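Local atomic coordinates of beta-galactoside alpha-2,6-sialyltransferase (Photobacterium sp., PDB entry 2Z4T), a protein that transfers sialic acid from a CMP-activated donor to beta-galactosides such as lactose, forming an alpha-2,6 linkage. Residues 84-94 with 106-114. Sequence-based numbering, arbitrary orientation.
Sequences LDDDEKYCFDF and TKVTLNVVA
Val-112 meets Leu-84, Glu-88 and Tyr-90 where strands 88-98 and 103-122 pair antiparallel. Val-112 N and O each hydrogen-bond to the backbone of Glu-88. Its two methyls meet different side chains on the same face of the sheet. CG1 lies anti to the backbone N (chi1 -173°) and meets Leu-84 CD1 at 3.6 Å, the two side chains crossing at about a right angle. CG2 reaches Tyr-90 CD1 at 4.0 Å. Phe-92 touches its diagonal neighbour: its CE1 is 3.8 Å from Leu-110 CD1. Phe-92 O accepts a hydrogen bond from Val-108 N at 2.8 Å. At the far end Thr-106 sets CG2 3.5 Å from Phe-94 CD2, and their backbones exchange two hydrogen bonds. Beyond the paired residues, Asp-87 OD1 accepts a hydrogen bond from Ala-114 N at 2.9 Å, the donor lying above the carboxylate plane. The same oxygen forms a salt bridge with Arg-193, so two donors grip it. The pair is a beta hairpin in the immunoglobulin-like beta-sandwich domain, away from the CMP and lactose sites. Strand 52-61 flanks 88-98, with a disulfide from Cys-91 to Cys-61. Strand 26-35 runs parallel beside 103-122, and Leu-42 of strand 39-42 packs on Val-108 and Leu-110.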
ATOM      1  N   LEU A  84      -5.156 -17.497  25.913  1.00 44.07           N
ATOM      2  CA  LEU A  84      -5.642 -18.676  25.192  1.00 43.80           C
ATOM      3  C   LEU A  84      -4.631 -19.201  24.199  1.00 43.97           C
ATOM      4  O   LEU A  84      -3.675 -18.507  23.852  1.00 43.83           O
ATOM      5  CB  LEU A  84      -6.945 -18.359  24.451  1.00 43.18           C
ATOM      6  CG  LEU A  84      -8.128 -17.858  25.261  1.00 42.62           C
ATOM      7  CD1 LEU A  84      -9.211 -17.343  24.306  1.00 40.09           C
ATOM      8  CD2 LEU A  84      -8.645 -18.981  26.188  1.00 39.88           C
ATOM      9  N   ASP A  85      -4.863 -20.436  23.752  1.00 44.24           N
ATOM     10  CA  ASP A  85      -4.109 -21.040  22.665  1.00 44.29           C
ATOM     11  C   ASP A  85      -4.872 -20.926  21.350  1.00 44.16           C
ATOM     12  O   ASP A  85      -4.262 -20.913  20.290  1.00 43.90           O
ATOM     13  CB  ASP A  85      -3.855 -22.503  22.983  1.00 44.48           C
ATOM     14  CG  ASP A  85      -2.997 -22.686  24.221  1.00 46.45           C
ATOM     15  OD1 ASP A  85      -1.993 -21.955  24.370  1.00 47.91           O
ATOM     16  OD2 ASP A  85      -3.331 -23.557  25.051  1.00 49.11           O
ATOM     17  N   ASP A  86      -6.204 -20.859  21.444  1.00 43.88           N
ATOM     18  CA  ASP A  86      -7.106 -20.829  20.299  1.00 44.15           C
ATOM     19  C   ASP A  86      -8.266 -19.915  20.614  1.00 44.18           C
ATOM     20  O   ASP A  86      -8.821 -19.961  21.722  1.00 45.23           O
ATOM     21  CB  ASP A  86      -7.667 -22.221  20.015  1.00 44.32           C
ATOM     22  CG  ASP A  86      -6.588 -23.235  19.737  1.00 45.73           C
ATOM     23  OD1 ASP A  86      -5.752 -23.001  18.837  1.00 48.83           O
ATOM     24  OD2 ASP A  86      -6.571 -24.272  20.416  1.00 46.68           O
ATOM     25  N   ASP A  87      -8.639 -19.092  19.643  1.00 43.50           N
ATOM     26  CA  ASP A  87      -9.784 -18.211  19.753  1.00 42.89           C
ATOM     27  C   ASP A  87     -10.976 -18.951  20.327  1.00 42.52           C
ATOM     28  O   ASP A  87     -11.183 -20.129  20.039  1.00 41.98           O
ATOM     29  CB  ASP A  87     -10.141 -17.632  18.379  1.00 42.81           C
ATOM     30  CG  ASP A  87      -9.016 -16.769  17.787  1.00 45.39           C
ATOM     31  OD1 ASP A  87      -7.956 -16.568  18.460  1.00 43.78           O
ATOM     32  OD2 ASP A  87      -9.200 -16.281  16.638  1.00 47.70           O
ATOM     33  N   GLU A  88     -11.754 -18.242  21.146  1.00 42.46           N
ATOM     34  CA  GLU A  88     -12.857 -18.832  21.868  1.00 42.54           C
ATOM     35  C   GLU A  88     -13.890 -17.784  22.263  1.00 42.66           C
ATOM     36  O   GLU A  88     -13.530 -16.704  22.717  1.00 41.99           O
ATOM     37  CB  GLU A  88     -12.344 -19.549  23.123  1.00 42.10           C
ATOM     38  CG  GLU A  88     -13.436 -20.356  23.788  1.00 42.77           C
ATOM     39  CD  GLU A  88     -13.045 -20.969  25.130  1.00 42.78           C
ATOM     40  OE1 GLU A  88     -13.900 -21.702  25.669  1.00 40.63           O
ATOM     41  OE2 GLU A  88     -11.931 -20.703  25.650  1.00 42.08           O
ATOM     42  N   LYS A  89     -15.167 -18.138  22.112  1.00 43.18           N
ATOM     43  CA  LYS A  89     -16.281 -17.302  22.551  1.00 44.63           C
ATOM     44  C   LYS A  89     -16.623 -17.530  24.015  1.00 43.84           C
ATOM     45  O   LYS A  89     -16.621 -18.671  24.491  1.00 44.00           O
ATOM     46  CB  LYS A  89     -17.524 -17.504  21.647  1.00 45.09           C
ATOM     47  CG  LYS A  89     -17.271 -16.973  20.195  1.00 46.92           C
ATOM     48  CD  LYS A  89     -18.452 -17.177  19.224  1.00 47.08           C
ATOM     49  CE  LYS A  89     -18.069 -16.799  17.767  1.00 48.67           C
ATOM     50  NZ  LYS A  89     -16.976 -17.677  17.262  1.00 50.02           N
ATOM     51  N   TYR A  90     -16.881 -16.429  24.724  1.00 43.18           N
ATOM     52  CA  TYR A  90     -17.321 -16.453  26.125  1.00 42.82           C
ATOM     53  C   TYR A  90     -18.684 -15.758  26.234  1.00 42.74           C
ATOM     54  O   TYR A  90     -18.899 -14.727  25.593  1.00 43.03           O
ATOM     55  CB  TYR A  90     -16.256 -15.815  27.050  1.00 42.43           C
ATOM     56  CG  TYR A  90     -15.120 -16.765  27.331  1.00 42.36           C
ATOM     57  CD1 TYR A  90     -14.129 -16.990  26.384  1.00 41.98           C
ATOM     58  CD2 TYR A  90     -15.074 -17.495  28.520  1.00 42.44           C
ATOM     59  CE1 TYR A  90     -13.110 -17.909  26.614  1.00 43.51           C
ATOM     60  CE2 TYR A  90     -14.064 -18.413  28.764  1.00 41.82           C
ATOM     61  CZ  TYR A  90     -13.087 -18.618  27.818  1.00 42.56           C
ATOM     62  OH  TYR A  90     -12.096 -19.528  28.061  1.00 40.90           O
ATOM     63  N   CYS A  91     -19.594 -16.328  27.023  1.00 42.15           N
ATOM     64  CA  CYS A  91     -20.947 -15.793  27.174  1.00 41.80           C
ATOM     65  C   CYS A  91     -21.262 -15.402  28.613  1.00 41.75           C
ATOM     66  O   CYS A  91     -20.883 -16.099  29.560  1.00 41.47           O
ATOM     67  CB  CYS A  91     -21.979 -16.830  26.775  1.00 42.16           C
ATOM     68  SG  CYS A  91     -21.728 -17.644  25.211  1.00 43.05           S
ATOM     69  N   PHE A  92     -21.996 -14.298  28.758  1.00 41.78           N
ATOM     70  CA  PHE A  92     -22.426 -13.779  30.057  1.00 41.47           C
ATOM     71  C   PHE A  92     -23.870 -13.312  29.956  1.00 41.96           C
ATOM     72  O   PHE A  92     -24.229 -12.547  29.049  1.00 42.62           O
ATOM     73  CB  PHE A  92     -21.499 -12.643  30.513  1.00 41.10           C
ATOM     74  CG  PHE A  92     -20.059 -13.054  30.616  1.00 40.85           C
ATOM     75  CD1 PHE A  92     -19.202 -12.892  29.541  1.00 40.79           C
ATOM     76  CD2 PHE A  92     -19.577 -13.663  31.770  1.00 41.62           C
ATOM     77  CE1 PHE A  92     -17.865 -13.297  29.613  1.00 41.75           C
ATOM     78  CE2 PHE A  92     -18.238 -14.080  31.855  1.00 42.20           C
ATOM     79  CZ  PHE A  92     -17.383 -13.898  30.775  1.00 41.70           C
ATOM     80  N   ASP A  93     -24.706 -13.782  30.869  1.00 41.92           N
ATOM     81  CA  ASP A  93     -26.109 -13.399  30.866  1.00 42.22           C
ATOM     82  C   ASP A  93     -26.414 -12.505  32.045  1.00 42.13           C
ATOM     83  O   ASP A  93     -26.246 -12.926  33.190  1.00 42.23           O
ATOM     84  CB  ASP A  93     -27.000 -14.640  30.962  1.00 42.41           C
ATOM     85  CG  ASP A  93     -26.846 -15.572  29.777  1.00 42.92           C
ATOM     86  OD1 ASP A  93     -27.727 -16.447  29.627  1.00 43.56           O
ATOM     87  OD2 ASP A  93     -25.856 -15.448  29.023  1.00 41.70           O
ATOM     88  N   PHE A  94     -26.879 -11.289  31.772  1.00 42.06           N
ATOM     89  CA  PHE A  94     -27.332 -10.367  32.829  1.00 42.08           C
ATOM     90  C   PHE A  94     -28.840 -10.458  33.025  1.00 41.78           C
ATOM     91  O   PHE A  94     -29.594 -10.425  32.049  1.00 41.65           O
ATOM     92  CB  PHE A  94     -26.941  -8.925  32.480  1.00 42.18           C
ATOM     93  CG  PHE A  94     -27.607  -7.870  33.341  1.00 43.74           C
ATOM     94  CD1 PHE A  94     -27.031  -7.462  34.538  1.00 44.52           C
ATOM     95  CD2 PHE A  94     -28.795  -7.249  32.927  1.00 44.01           C
ATOM     96  CE1 PHE A  94     -27.648  -6.473  35.330  1.00 45.91           C
ATOM     97  CE2 PHE A  94     -29.409  -6.263  33.719  1.00 44.24           C
ATOM     98  CZ  PHE A  94     -28.836  -5.877  34.913  1.00 43.39           C
ATOM     99  N   THR A 106     -30.095  -9.325  29.416  1.00 42.14           N
ATOM    100  CA  THR A 106     -29.199  -9.060  28.300  1.00 42.04           C
ATOM    101  C   THR A 106     -28.125 -10.139  28.135  1.00 41.92           C
ATOM    102  O   THR A 106     -27.459 -10.519  29.094  1.00 42.21           O
ATOM    103  CB  THR A 106     -28.677  -7.580  28.239  1.00 41.70           C
ATOM    104  OG1 THR A 106     -27.267  -7.546  27.965  1.00 44.30           O
ATOM    105  CG2 THR A 106     -28.931  -6.868  29.471  1.00 41.18           C
ATOM    106  N   LYS A 107     -28.021 -10.649  26.909  1.00 41.53           N
ATOM    107  CA  LYS A 107     -27.064 -11.685  26.526  1.00 41.40           C
ATOM    108  C   LYS A 107     -25.817 -11.049  25.931  1.00 41.28           C
ATOM    109  O   LYS A 107     -25.913 -10.296  24.964  1.00 41.69           O
ATOM    110  CB  LYS A 107     -27.699 -12.641  25.501  1.00 41.19           C
ATOM    111  CG  LYS A 107     -28.997 -13.317  25.973  1.00 40.73           C
ATOM    112  CD  LYS A 107     -28.699 -14.567  26.799  1.00 41.09           C
ATOM    113  CE  LYS A 107     -29.906 -15.067  27.594  1.00 41.29           C
ATOM    114  NZ  LYS A 107     -31.171 -14.979  26.799  1.00 42.07           N
ATOM    115  N   VAL A 108     -24.656 -11.361  26.502  1.00 41.32           N
ATOM    116  CA  VAL A 108     -23.369 -10.783  26.085  1.00 41.13           C
ATOM    117  C   VAL A 108     -22.469 -11.866  25.507  1.00 41.06           C
ATOM    118  O   VAL A 108     -22.294 -12.909  26.108  1.00 40.63           O
ATOM    119  CB  VAL A 108     -22.635 -10.094  27.280  1.00 41.24           C
ATOM    120  CG1 VAL A 108     -21.189  -9.659  26.900  1.00 40.54           C
ATOM    121  CG2 VAL A 108     -23.430  -8.905  27.766  1.00 41.46           C
ATOM    122  N   THR A 109     -21.903 -11.603  24.336  1.00 41.31           N
ATOM    123  CA  THR A 109     -20.965 -12.520  23.709  1.00 41.50           C
ATOM    124  C   THR A 109     -19.629 -11.830  23.504  1.00 41.23           C
ATOM    125  O   THR A 109     -19.553 -10.782  22.877  1.00 41.34           O
ATOM    126  CB  THR A 109     -21.489 -13.033  22.362  1.00 41.50           C
ATOM    127  OG1 THR A 109     -22.650 -13.819  22.595  1.00 42.70           O
ATOM    128  CG2 THR A 109     -20.481 -13.936  21.705  1.00 42.88           C
ATOM    129  N   LEU A 110     -18.576 -12.423  24.048  1.00 41.18           N
ATOM    130  CA  LEU A 110     -17.231 -11.931  23.826  1.00 41.17           C
ATOM    131  C   LEU A 110     -16.493 -12.936  22.946  1.00 42.01           C
ATOM    132  O   LEU A 110     -16.274 -14.092  23.344  1.00 41.99           O
ATOM    133  CB  LEU A 110     -16.506 -11.684  25.158  1.00 40.55           C
ATOM    134  CG  LEU A 110     -17.205 -10.744  26.160  1.00 40.24           C
ATOM    135  CD1 LEU A 110     -16.379 -10.533  27.420  1.00 40.58           C
ATOM    136  CD2 LEU A 110     -17.517  -9.392  25.555  1.00 41.04           C
ATOM    137  N   ASN A 111     -16.156 -12.495  21.731  1.00 42.36           N
ATOM    138  CA  ASN A 111     -15.281 -13.236  20.839  1.00 43.09           C
ATOM    139  C   ASN A 111     -13.853 -12.863  21.211  1.00 42.64           C
ATOM    140  O   ASN A 111     -13.399 -11.725  20.936  1.00 43.45           O
ATOM    141  CB  ASN A 111     -15.563 -12.884  19.364  1.00 43.47           C
ATOM    142  CG  ASN A 111     -17.071 -12.769  19.057  1.00 46.90           C
ATOM    143  OD1 ASN A 111     -17.809 -13.766  19.118  1.00 50.48           O
ATOM    144  ND2 ASN A 111     -17.533 -11.544  18.727  1.00 47.69           N
ATOM    145  N   VAL A 112     -13.165 -13.794  21.868  1.00 41.49           N
ATOM    146  CA  VAL A 112     -11.760 -13.611  22.230  1.00 40.91           C
ATOM    147  C   VAL A 112     -10.851 -14.159  21.119  1.00 41.26           C
ATOM    148  O   VAL A 112     -10.936 -15.337  20.747  1.00 40.53           O
ATOM    149  CB  VAL A 112     -11.380 -14.249  23.610  1.00 40.70           C
ATOM    150  CG1 VAL A 112      -9.946 -13.867  23.977  1.00 38.42           C
ATOM    151  CG2 VAL A 112     -12.349 -13.805  24.732  1.00 39.64           C
ATOM    152  N   VAL A 113      -9.994 -13.292  20.585  1.00 41.35           N
ATOM    153  CA  VAL A 113      -9.161 -13.651  19.426  1.00 41.89           C
ATOM    154  C   VAL A 113      -7.717 -13.302  19.752  1.00 42.27           C
ATOM    155  O   VAL A 113      -7.471 -12.425  20.599  1.00 42.71           O
ATOM    156  CB  VAL A 113      -9.616 -12.907  18.142  1.00 41.90           C
ATOM    157  CG1 VAL A 113     -11.123 -13.190  17.834  1.00 40.71           C
ATOM    158  CG2 VAL A 113      -9.370 -11.390  18.279  1.00 41.85           C
ATOM    159  N   ALA A 114      -6.769 -13.981  19.111  1.00 41.83           N
ATOM    160  CA  ALA A 114      -5.351 -13.665  19.311  1.00 42.03           C
ATOM    161  C   ALA A 114      -5.050 -12.175  19.068  1.00 42.33           C
ATOM    162  O   ALA A 114      -5.580 -11.577  18.120  1.00 42.47           O
ATOM    163  CB  ALA A 114      -4.484 -14.524  18.413  1.00 41.83           C
TER